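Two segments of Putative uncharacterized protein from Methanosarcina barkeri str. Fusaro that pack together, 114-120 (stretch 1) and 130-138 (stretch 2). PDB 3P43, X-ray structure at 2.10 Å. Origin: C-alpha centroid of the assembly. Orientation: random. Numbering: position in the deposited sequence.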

# COMPACT_ATOMS: atom_id res chain seq x y z
N GLU A 114 -7.37 -0.44 -13.74
CA GLU A 114 -7.94 0.62 -14.53
C GLU A 114 -7.68 1.91 -13.77
O GLU A 114 -7.19 1.87 -12.64
N GLU A 115 -7.97 3.05 -14.39
CA GLU A 115 -7.70 4.33 -13.77
C GLU A 115 -8.21 4.40 -12.32
O GLU A 115 -7.50 4.85 -11.42
N ARG A 116 -9.43 3.92 -12.09
CA ARG A 116 -10.06 4.03 -10.77
C ARG A 116 -10.19 2.72 -10.01
O ARG A 116 -10.92 2.65 -9.01
N GLU A 117 -9.51 1.67 -10.45
CA GLU A 117 -9.67 0.38 -9.80
C GLU A 117 -8.47 -0.52 -9.98
O GLU A 117 -7.91 -0.61 -11.08
N ILE A 118 -8.08 -1.17 -8.90
CA ILE A 118 -6.99 -2.13 -8.91
C ILE A 118 -7.39 -3.35 -8.08
O ILE A 118 -7.84 -3.22 -6.94
N VAL A 119 -7.24 -4.53 -8.67
CA VAL A 119 -7.53 -5.78 -7.97
C VAL A 119 -6.31 -6.68 -8.07
O VAL A 119 -5.81 -6.94 -9.16
N VAL A 120 -5.84 -7.16 -6.93
CA VAL A 120 -4.62 -7.96 -6.88
C VAL A 120 -4.75 -9.16 -5.96
O VAL A 120 -5.48 -9.12 -4.97
N ILE A 130 -7.29 -11.97 -2.32
CA ILE A 130 -7.63 -10.88 -3.21
C ILE A 130 -7.95 -9.59 -2.46
O ILE A 130 -8.77 -9.58 -1.54
N TYR A 131 -7.29 -8.52 -2.87
CA TYR A 131 -7.48 -7.20 -2.30
C TYR A 131 -7.91 -6.22 -3.38
O TYR A 131 -7.52 -6.38 -4.54
N VAL A 132 -8.70 -5.22 -3.01
CA VAL A 132 -9.26 -4.28 -3.98
C VAL A 132 -8.99 -2.84 -3.58
O VAL A 132 -9.14 -2.46 -2.41
N LEU A 133 -8.58 -2.03 -4.55
CA LEU A 133 -8.47 -0.59 -4.38
C LEU A 133 -9.40 0.10 -5.38
O LEU A 133 -9.28 -0.10 -6.59
N ILE A 134 -10.33 0.91 -4.87
CA ILE A 134 -11.27 1.64 -5.73
C ILE A 134 -11.19 3.12 -5.43
O ILE A 134 -11.41 3.55 -4.30
N ARG A 135 -10.88 3.92 -6.45
CA ARG A 135 -10.74 5.36 -6.24
C ARG A 135 -12.10 6.02 -6.25
O ARG A 135 -12.82 5.95 -7.24
N THR A 136 -12.46 6.65 -5.13
CA THR A 136 -13.74 7.34 -5.03
C THR A 136 -13.88 8.38 -6.14
O THR A 136 -12.91 9.02 -6.54
N LYS A 137 -15.10 8.54 -6.65
CA LYS A 137 -15.39 9.56 -7.66
C LYS A 137 -15.68 10.90 -7.00
O LYS A 137 -15.82 11.91 -7.68
N TYR A 138 -15.78 10.90 -5.67
CA TYR A 138 -16.22 12.08 -4.95
C TYR A 138 -15.08 13.01 -4.53
O TYR A 138 -13.99 12.56 -4.19

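Neighbouring antiparallel strands place paired side chains on the same face of a sheet, and the contacts those side chains make depend on their rotamers as well as on the register. The segments 114-120 and 130-138 illustrate the rule. Strands 117-120 and 130-135 run at 175° to each other, and the backbone alternates between hydrogen-bonded and non-hydrogen-bonded pairs. In the pair Ile-118 and Leu-133, Ile-118 N donates to Leu-133 O and Leu-133 N to Ile-118 O, both at 2.8 Å; Val-120 and Tyr-131 repeat the pattern.

The side chains of these two pairs share one face. All four adopt chi1 m. Ile-118 (m, t) and Leu-133 (m, t), both buried, meet near their roots, CB of Ile-118 lying 4.2 Å from CB of Leu-133. Tyr-131, with chi2 at -107°, also touches near its root: its CB lies 4.2 Å from Val-120 CG2, whereas the ring leads away from the first stretch and its OH finds a hydrogen-bond partner elsewhere in the structure.

On the other face stand Glu-117, Ile-134, Val-119 and Val-132. Both valines are t, and Val-119 CG2 approaches Val-132 CG1 to 4.2 Å. The other methyl of Val-119 is also used, with CG1 3.5 Å from CG2 of Ile-130 (m, t), a diagonal contact beyond the direct pair. Glu-117 is extended (t, t), and its CG lies 4.4 Å from CG1 of Ile-134 (m, t), while Glu-117 OE2 comes within 4.5 Å of Val-132 CG1.

At the type I turn from Glu-114 to Glu-117 that leads into the strand of the first stretch, long polar side chains take over. Arg-116 and Glu-115 have CA-to-CB bonds directed sideways, but their ends come nearer to the second stretch. Arg-116 (m, t, m) bends at chi3, and NH1 donates to Arg-135 O at 2.7 Å, an acceptor lying near the guanidinium plane; Arg-135 N in turn donates to Arg-116 O at 2.9 Å. One guanidinium face is covered by aliphatic Lys-137 CE, 3.4 Å from Arg-116 NH2, although the like charges remain close, with Lys-137 NZ 4.5 Å from Arg-116 NH2.

Arg-135 is extended through chi1 and chi2 (t, t), then turns at chi3 (p). Glu-115 (t, p) meets it in a salt bridge: Arg-135 NH1 donates to Glu-115 OE2 at 3.1 Å, while Arg-135 NH2 adds a weak bond to the same OE2 at 3.4 Å. Glu-115 O lies over one face of this guanidinium.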

# COMPACT_ATOMS: atom_id res chain seq x y z
CB GLU A 114 -9.44 0.39 -14.75
CG GLU A 114 -9.73 -0.79 -15.68
CD GLU A 114 -11.20 -1.18 -15.72
OE1 GLU A 114 -11.99 -0.69 -14.87
OE2 GLU A 114 -11.57 -1.99 -16.60
CB GLU A 115 -8.28 5.47 -14.61
CG GLU A 115 -8.20 6.86 -13.99
CD GLU A 115 -6.78 7.40 -13.89
OE1 GLU A 115 -5.83 6.70 -14.29
OE2 GLU A 115 -6.63 8.55 -13.41
CB ARG A 116 -11.45 4.65 -10.89
CG ARG A 116 -11.47 6.16 -11.06
CD ARG A 116 -12.86 6.70 -10.76
NE ARG A 116 -13.90 5.82 -11.27
CZ ARG A 116 -14.62 4.99 -10.53
NH1 ARG A 116 -14.44 4.93 -9.21
NH2 ARG A 116 -15.54 4.22 -11.10
CB GLU A 117 -10.95 -0.31 -10.29
CG GLU A 117 -11.27 -1.60 -9.53
CD GLU A 117 -12.57 -2.25 -10.00
OE1 GLU A 117 -13.20 -1.74 -10.95
OE2 GLU A 117 -12.96 -3.29 -9.42
CB ILE A 118 -5.69 -1.52 -8.37
CG1 ILE A 118 -5.26 -0.35 -9.26
CG2 ILE A 118 -4.59 -2.57 -8.30
CD1 ILE A 118 -3.98 0.33 -8.84
CB VAL A 119 -8.74 -6.50 -8.58
CG1 VAL A 119 -9.11 -7.73 -7.73
CG2 VAL A 119 -9.93 -5.55 -8.69
CB VAL A 120 -3.43 -7.12 -6.41
CG1 VAL A 120 -3.16 -5.99 -7.38
CG2 VAL A 120 -3.69 -6.57 -5.01
CB ILE A 130 -8.78 -11.26 -4.16
CG1 ILE A 130 -8.47 -12.59 -4.85
CG2 ILE A 130 -9.00 -10.16 -5.19
CD1 ILE A 130 -9.64 -13.15 -5.64
CB TYR A 131 -6.20 -6.72 -1.62
CG TYR A 131 -5.99 -7.34 -0.27
CD1 TYR A 131 -6.15 -6.60 0.89
CD2 TYR A 131 -5.65 -8.68 -0.14
CE1 TYR A 131 -5.98 -7.17 2.14
CE2 TYR A 131 -5.46 -9.27 1.10
CZ TYR A 131 -5.64 -8.51 2.23
OH TYR A 131 -5.46 -9.07 3.48
CB VAL A 132 -10.80 -4.50 -4.14
CG1 VAL A 132 -11.37 -3.61 -5.25
CG2 VAL A 132 -11.11 -5.96 -4.44
CB LEU A 133 -7.03 -0.13 -4.60
CG LEU A 133 -6.02 -0.52 -3.51
CD1 LEU A 133 -4.60 -0.44 -4.04
CD2 LEU A 133 -6.19 0.35 -2.29
CB ILE A 134 -12.73 1.18 -5.51
CG1 ILE A 134 -12.84 -0.34 -5.65
CG2 ILE A 134 -13.67 1.86 -6.49
CD1 ILE A 134 -14.26 -0.85 -5.52
CB ARG A 135 -9.83 5.99 -7.29
CG ARG A 135 -9.47 7.44 -6.97
CD ARG A 135 -8.56 8.05 -8.02
NE ARG A 135 -9.27 8.37 -9.25
CZ ARG A 135 -8.68 8.75 -10.37
NH1 ARG A 135 -7.36 8.84 -10.43
NH2 ARG A 135 -9.41 9.03 -11.45
CB THR A 136 -13.90 8.02 -3.66
OG1 THR A 136 -15.22 8.60 -3.57
CG2 THR A 136 -12.86 9.12 -3.46
CB LYS A 137 -16.61 9.17 -8.50
CG LYS A 137 -16.51 7.85 -9.26
CD LYS A 137 -17.42 7.89 -10.50
CE LYS A 137 -18.05 6.54 -10.81
NZ LYS A 137 -19.41 6.40 -10.21
CB TYR A 138 -17.05 11.67 -3.73
CG TYR A 138 -17.61 12.84 -2.97
CD1 TYR A 138 -18.67 13.58 -3.49
CD2 TYR A 138 -17.08 13.23 -1.75
CE1 TYR A 138 -19.19 14.66 -2.81
CE2 TYR A 138 -17.59 14.31 -1.06
CZ TYR A 138 -18.64 15.02 -1.59
OH TYR A 138 -19.15 16.10 -0.91